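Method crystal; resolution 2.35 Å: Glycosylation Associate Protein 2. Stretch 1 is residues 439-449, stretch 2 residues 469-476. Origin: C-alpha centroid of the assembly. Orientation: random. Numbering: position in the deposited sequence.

Stretch 1, residues 439-449: FWKSIEEGDFS
Stretch 2, residues 469-476: SDLLQYFR

Two aromatic rings lie almost parallel, yet barely overlap: the six-membered ring of Trp440 and the ring of Tyr474 have planes 3° apart and centroids 5.0 Å apart, slid so that Trp440 CE3 meets Tyr474 CE1 at 3.5 Å. Trp440 extends from a helix that enters from earlier in the chain and runs through Glu444; chi1 m and chi2 104° aim its indole across the gap. Tyr474 follows the second helix, its chi1 of -99° lying between wells, chi2 94°. One helical turn after Trp440, Glu444 (m, t) reaches out so that Tyr474 OH donates a hydrogen bond to Glu444 OE1 at 2.9 Å; the CA atoms of this pair are 7.8 Å apart. A phenol suits this exposed margin, offering a flat apolar surface and a polar tip.

The buried indole also packs on the second helix, with Trp440 CZ2 3.5 Å from Asp470 CB and Trp440 CZ3 4.2 Å from Leu471 CD1 (Leu471 t, p). Its NE1 is satisfied elsewhere in the structure. Ile443 (m, m) adds CG2 at 4.4 Å from Tyr474 CD2.

Beyond the first helix, Gly446 leads into an extended Asp447, and Phe448 (m) points its CA-to-CB bond toward the second stretch: its CB approaches the edge of the Phe475 ring (m), 4.4 Å from CE2. Altogether 376 Å² is buried between the stretches, both sides summed; the contact combines apolar packing with one hydrogen bond.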

# COMPACT_ATOMS: atom_id res chain seq x y z
N PHE B 439 23.31 -2.29 -3.56
CA PHE B 439 22.53 -3.49 -3.85
C PHE B 439 23.34 -4.76 -3.59
O PHE B 439 22.87 -5.68 -2.90
CB PHE B 439 22.03 -3.45 -5.30
CG PHE B 439 21.30 -4.70 -5.72
CD1 PHE B 439 19.95 -4.85 -5.45
CD2 PHE B 439 21.98 -5.73 -6.35
CE1 PHE B 439 19.29 -6.01 -5.82
CE2 PHE B 439 21.33 -6.89 -6.72
CZ PHE B 439 19.98 -7.03 -6.46
N TRP B 440 24.56 -4.85 -4.14
CA TRP B 440 25.30 -6.11 -4.08
C TRP B 440 25.81 -6.43 -2.69
O TRP B 440 26.02 -7.61 -2.39
CB TRP B 440 26.44 -6.09 -5.09
CG TRP B 440 25.91 -5.95 -6.44
CD1 TRP B 440 25.92 -4.82 -7.19
CD2 TRP B 440 25.21 -6.94 -7.19
NE1 TRP B 440 25.29 -5.05 -8.38
CE2 TRP B 440 24.84 -6.34 -8.41
CE3 TRP B 440 24.86 -8.27 -6.97
CZ2 TRP B 440 24.15 -7.03 -9.40
CZ3 TRP B 440 24.17 -8.95 -7.96
CH2 TRP B 440 23.82 -8.34 -9.15
N LYS B 441 25.98 -5.42 -1.82
CA LYS B 441 26.41 -5.71 -0.46
C LYS B 441 25.34 -6.50 0.28
O LYS B 441 25.65 -7.38 1.09
CB LYS B 441 26.75 -4.42 0.28
CG LYS B 441 26.51 -4.47 1.80
CD LYS B 441 26.48 -3.08 2.43
CE LYS B 441 26.18 -3.16 3.91
NZ LYS B 441 27.42 -3.24 4.75
N SER B 442 24.07 -6.21 0.01
CA SER B 442 23.00 -7.03 0.57
C SER B 442 23.07 -8.45 0.02
O SER B 442 22.89 -9.43 0.75
CB SER B 442 21.64 -6.39 0.24
OG SER B 442 20.57 -7.15 0.76
N ILE B 443 23.34 -8.57 -1.28
CA ILE B 443 23.46 -9.88 -1.92
C ILE B 443 24.62 -10.66 -1.32
O ILE B 443 24.43 -11.74 -0.75
CB ILE B 443 23.63 -9.71 -3.44
CG1 ILE B 443 22.39 -9.04 -4.04
CG2 ILE B 443 23.92 -11.05 -4.09
CD1 ILE B 443 21.08 -9.61 -3.54
N GLU B 444 25.84 -10.12 -1.44
CA GLU B 444 27.02 -10.68 -0.79
C GLU B 444 26.72 -11.13 0.63
O GLU B 444 26.86 -12.31 0.96
CB GLU B 444 28.15 -9.65 -0.75
CG GLU B 444 28.77 -9.31 -2.07
CD GLU B 444 29.85 -8.25 -1.96
OE1 GLU B 444 29.76 -7.22 -2.67
OE2 GLU B 444 30.78 -8.44 -1.15
N GLU B 445 26.31 -10.20 1.49
CA GLU B 445 26.11 -10.53 2.89
C GLU B 445 24.88 -11.38 3.14
O GLU B 445 24.62 -11.74 4.30
CB GLU B 445 26.03 -9.25 3.72
CG GLU B 445 27.25 -8.38 3.61
CD GLU B 445 27.22 -7.25 4.61
OE1 GLU B 445 26.43 -6.30 4.42
OE2 GLU B 445 27.98 -7.32 5.60
N GLY B 446 24.12 -11.71 2.11
CA GLY B 446 22.85 -12.40 2.27
C GLY B 446 22.97 -13.91 2.26
O GLY B 446 24.04 -14.48 2.46
N ASP B 447 21.83 -14.56 2.03
CA ASP B 447 21.77 -16.01 2.04
C ASP B 447 20.65 -16.46 1.12
O ASP B 447 19.48 -16.33 1.46
CB ASP B 447 21.53 -16.54 3.46
CG ASP B 447 21.58 -18.07 3.52
OD1 ASP B 447 21.58 -18.73 2.46
OD2 ASP B 447 21.61 -18.60 4.65
N PHE B 448 21.02 -17.04 -0.02
CA PHE B 448 20.09 -17.60 -0.98
C PHE B 448 20.20 -19.12 -1.06
O PHE B 448 20.03 -19.72 -2.13
CB PHE B 448 20.29 -16.97 -2.36
CG PHE B 448 20.00 -15.50 -2.39
CD1 PHE B 448 20.95 -14.58 -1.96
CD2 PHE B 448 18.76 -15.04 -2.80
CE1 PHE B 448 20.68 -13.22 -1.97
CE2 PHE B 448 18.48 -13.68 -2.82
CZ PHE B 448 19.44 -12.76 -2.41
N SER B 449 20.47 -19.76 0.08
CA SER B 449 20.65 -21.21 0.09
C SER B 449 19.39 -21.94 -0.36
O SER B 449 19.46 -22.91 -1.12
CB SER B 449 21.10 -21.68 1.47
OG SER B 449 20.04 -21.64 2.41
N SER B 469 23.51 -10.83 -16.17
CA SER B 469 24.89 -11.29 -16.13
C SER B 469 25.50 -11.10 -14.74
O SER B 469 26.07 -12.04 -14.17
CB SER B 469 25.73 -10.55 -17.17
OG SER B 469 24.98 -10.31 -18.34
N ASP B 470 25.38 -9.89 -14.19
CA ASP B 470 25.93 -9.62 -12.86
C ASP B 470 25.46 -10.62 -11.83
O ASP B 470 26.21 -10.98 -10.92
CB ASP B 470 25.53 -8.23 -12.39
CG ASP B 470 26.23 -7.16 -13.13
OD1 ASP B 470 27.29 -7.46 -13.73
OD2 ASP B 470 25.73 -6.02 -13.15
N LEU B 471 24.22 -11.08 -11.96
CA LEU B 471 23.65 -11.97 -10.97
C LEU B 471 24.30 -13.36 -11.02
O LEU B 471 24.59 -13.95 -9.97
CB LEU B 471 22.14 -12.07 -11.16
CG LEU B 471 21.41 -12.84 -10.06
CD1 LEU B 471 21.80 -12.28 -8.70
CD2 LEU B 471 19.91 -12.78 -10.28
N LEU B 472 24.54 -13.88 -12.23
CA LEU B 472 25.22 -15.16 -12.35
C LEU B 472 26.62 -15.10 -11.75
O LEU B 472 27.04 -16.03 -11.04
CB LEU B 472 25.29 -15.58 -13.81
CG LEU B 472 23.94 -15.69 -14.52
CD1 LEU B 472 24.05 -15.22 -15.94
CD2 LEU B 472 23.46 -17.12 -14.47
N GLN B 473 27.34 -14.01 -12.01
CA GLN B 473 28.71 -13.88 -11.51
C GLN B 473 28.78 -14.09 -10.00
O GLN B 473 29.81 -14.56 -9.49
CB GLN B 473 29.27 -12.52 -11.89
CG GLN B 473 29.42 -12.32 -13.40
CD GLN B 473 30.13 -11.01 -13.77
OE1 GLN B 473 31.14 -10.63 -13.16
NE2 GLN B 473 29.60 -10.32 -14.78
N TYR B 474 27.70 -13.77 -9.28
CA TYR B 474 27.71 -13.92 -7.82
C TYR B 474 27.44 -15.33 -7.36
O TYR B 474 27.52 -15.60 -6.16
CB TYR B 474 26.71 -12.97 -7.18
CG TYR B 474 27.40 -11.73 -6.68
CD1 TYR B 474 27.49 -10.58 -7.46
CD2 TYR B 474 28.03 -11.74 -5.44
CE1 TYR B 474 28.15 -9.45 -7.00
CE2 TYR B 474 28.70 -10.63 -4.98
CZ TYR B 474 28.75 -9.48 -5.76
OH TYR B 474 29.41 -8.36 -5.30
N PHE B 475 27.11 -16.24 -8.28
CA PHE B 475 27.09 -17.66 -7.99
C PHE B 475 28.19 -18.37 -8.77
O PHE B 475 29.18 -18.80 -8.18
CB PHE B 475 25.70 -18.25 -8.27
CG PHE B 475 24.60 -17.54 -7.52
CD1 PHE B 475 23.93 -16.49 -8.11
CD2 PHE B 475 24.29 -17.91 -6.21
CE1 PHE B 475 22.94 -15.82 -7.43
CE2 PHE B 475 23.31 -17.26 -5.51
CZ PHE B 475 22.62 -16.20 -6.11
N ARG B 476 28.04 -18.49 -10.10
CA ARG B 476 29.05 -19.12 -10.96
C ARG B 476 29.25 -20.59 -10.61
O ARG B 476 29.28 -21.45 -11.50
CB ARG B 476 30.38 -18.35 -10.87
CG ARG B 476 31.46 -18.83 -11.82
CD ARG B 476 32.70 -17.96 -11.71
NE ARG B 476 32.41 -16.55 -12.01
CZ ARG B 476 32.46 -16.02 -13.22
NH1 ARG B 476 32.79 -16.77 -14.27
NH2 ARG B 476 32.18 -14.74 -13.40